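Local coordinates for AopB (Aeromonas hydrophila, PDB 3WXX), which belongs to the SctE/SipB/YopB translocators of type III secretion, is held by the chaperone AcrH and probably forms part of the translocon in the host membrane, at the interface of chains B and A. Sequence-based numbering; all coordinates share one arbitrary frame. Chains: chain A, AopB; chain B, AcrH.

The interface of chains B and A. Residues chain B 64, 95, 99; chain A 4-7.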
ATOM      1  N   LEU B  64      -0.753  -7.203  -3.834  1.00 41.00           N
ATOM      2  CA  LEU B  64      -1.720  -8.264  -4.019  1.00 43.00           C
ATOM      3  C   LEU B  64      -1.524  -9.322  -2.916  1.00 43.38           C
ATOM      4  O   LEU B  64      -2.476  -9.752  -2.263  1.00 41.53           O
ATOM      5  CB  LEU B  64      -1.569  -8.884  -5.420  1.00 39.69           C
ATOM      6  CG  LEU B  64      -2.584  -9.981  -5.702  1.00 38.72           C
ATOM      7  CD1 LEU B  64      -3.993  -9.430  -5.749  1.00 40.93           C
ATOM      8  CD2 LEU B  64      -2.253 -10.627  -7.016  1.00 40.83           C
ATOM      9  N   ARG B  95      -7.779  -8.439 -10.632  1.00 41.16           N
ATOM     10  CA  ARG B  95      -7.791  -9.104  -9.311  1.00 46.32           C
ATOM     11  C   ARG B  95      -7.968  -8.130  -8.122  1.00 43.13           C
ATOM     12  O   ARG B  95      -8.609  -8.471  -7.119  1.00 35.18           O
ATOM     13  CB  ARG B  95      -6.535  -9.959  -9.119  1.00 46.81           C
ATOM     14  CG  ARG B  95      -6.715 -11.376  -9.604  1.00 51.45           C
ATOM     15  CD  ARG B  95      -5.391 -12.117  -9.648  1.00 58.42           C
ATOM     16  NE  ARG B  95      -4.532 -11.571 -10.696  1.00 69.45           N
ATOM     17  CZ  ARG B  95      -3.294 -11.983 -10.984  1.00 74.51           C
ATOM     18  NH1 ARG B  95      -2.711 -12.989 -10.308  1.00 71.22           N
ATOM     19  NH2 ARG B  95      -2.638 -11.367 -11.964  1.00 74.53           N
ATOM     20  N   HIS B  99     -11.056  -8.831  -5.599  1.00 38.75           N
ATOM     21  CA  HIS B  99     -10.923  -9.307  -4.220  1.00 46.26           C
ATOM     22  C   HIS B  99     -11.267  -8.230  -3.204  1.00 40.38           C
ATOM     23  O   HIS B  99     -11.699  -8.518  -2.103  1.00 39.87           O
ATOM     24  CB  HIS B  99      -9.535  -9.892  -3.979  1.00 45.51           C
ATOM     25  CG  HIS B  99      -9.253 -11.082  -4.832  1.00 41.20           C
ATOM     26  ND1 HIS B  99     -10.021 -12.217  -4.775  1.00 43.00           N
ATOM     27  CD2 HIS B  99      -8.297 -11.320  -5.756  1.00 40.86           C
ATOM     28  CE1 HIS B  99      -9.528 -13.126  -5.598  1.00 43.15           C
ATOM     29  NE2 HIS B  99      -8.488 -12.602  -6.212  1.00 45.60           N
TER
ATOM     30  N   VAL A   4      -6.975 -16.172  -3.468  1.00 55.41           N
ATOM     31  CA  VAL A   4      -6.322 -15.307  -4.453  1.00 53.27           C
ATOM     32  C   VAL A   4      -5.226 -16.014  -5.233  1.00 53.10           C
ATOM     33  O   VAL A   4      -4.370 -16.712  -4.660  1.00 62.90           O
ATOM     34  CB  VAL A   4      -5.782 -13.985  -3.840  1.00 47.70           C
ATOM     35  CG1 VAL A   4      -5.318 -13.034  -4.932  1.00 43.28           C
ATOM     36  CG2 VAL A   4      -6.867 -13.308  -3.014  1.00 47.30           C
ATOM     37  N   VAL A   5      -5.281 -15.830  -6.554  1.00 46.45           N
ATOM     38  CA  VAL A   5      -4.248 -16.306  -7.452  1.00 43.89           C
ATOM     39  C   VAL A   5      -3.161 -15.260  -7.495  1.00 44.32           C
ATOM     40  O   VAL A   5      -3.324 -14.216  -8.119  1.00 43.17           O
ATOM     41  CB  VAL A   5      -4.776 -16.495  -8.898  1.00 40.05           C
ATOM     42  CG1 VAL A   5      -3.634 -16.729  -9.861  1.00 37.89           C
ATOM     43  CG2 VAL A   5      -5.771 -17.633  -8.973  1.00 36.47           C
ATOM     44  N   LEU A   6      -2.046 -15.544  -6.845  1.00 44.52           N
ATOM     45  CA  LEU A   6      -0.888 -14.671  -6.934  1.00 47.00           C
ATOM     46  C   LEU A   6      -0.060 -15.091  -8.134  1.00 49.62           C
ATOM     47  O   LEU A   6       0.023 -16.292  -8.433  1.00 51.60           O
ATOM     48  CB  LEU A   6      -0.027 -14.835  -5.694  1.00 50.58           C
ATOM     49  CG  LEU A   6      -0.738 -14.705  -4.370  1.00 47.85           C
ATOM     50  CD1 LEU A   6       0.266 -14.996  -3.279  1.00 48.82           C
ATOM     51  CD2 LEU A   6      -1.300 -13.302  -4.221  1.00 50.30           C
ATOM     52  N   PRO A   7       0.611 -14.129  -8.802  1.00 53.99           N
ATOM     53  CA  PRO A   7       1.501 -14.542  -9.899  1.00 49.14           C
ATOM     54  C   PRO A   7       2.605 -15.429  -9.419  1.00 46.35           C
ATOM     55  O   PRO A   7       3.043 -15.292  -8.278  1.00 48.01           O
ATOM     56  CB  PRO A   7       2.052 -13.218 -10.437  1.00 46.96           C
ATOM     57  CG  PRO A   7       1.728 -12.193  -9.422  1.00 48.07           C
ATOM     58  CD  PRO A   7       0.464 -12.666  -8.769  1.00 53.55           C
TER
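B:Arg95 grips the backbone carbonyl of A:Val5 across a chaperone-translocator interface. AcrH belongs to the class II type III secretion chaperones, whose paired helices form tetratricopeptide-type repeats. An extended stretch near the start of the AopB fragment, A:Val4 to A:Pro7, lies in a groove lined by helices 60-72 and 95-106 of AcrH. Such a groove is where these chaperones typically take up the N-terminal segment of their translocator.

The polar contact is a hydrogen bond from B:Arg95 NH1, a guanidinium nitrogen, to the backbone O of A:Val5 at 2.6 Å. The acceptor lies close to the guanidinium plane, and the angle at the hydrogen is 154°. Seen from the carbonyl, the donor stands 35° above the plane and not on a lone pair. A bend in the arginine chain at chi3 (-69°) turns the guanidinium edge towards this oxygen. Because a backbone atom is read, the bond itself does not select the valine side chain.

The ring contact pairs A:Val4 with B:His99. The histidine is engineered in place of the natural arginine, so this contact need not exist in native AcrH. A:Val4 CG2 sits over the ring centre, 3.5 Å from the centroid, in a CH-pi contact. The other methyl, CG1, comes 3.4 Å from B:His99 NE2.

The apolar contacts gather on B:Leu64. Its two methyls serve different partners. CD1 faces A:Val4 CG1 at 3.9 Å, and CD2 meets the ring carbon CD of A:Pro7 at 3.8 Å. A:Leu6 adds its methyl CD2, 3.9 Å from B:Leu64 CG, at the branch point of the leucine. A:Leu6 loses little surface here. A:Pro7 CD also lies 3.5 Å from B:Arg95 NH1, so the proline ring borders both the leucine and the guanidinium.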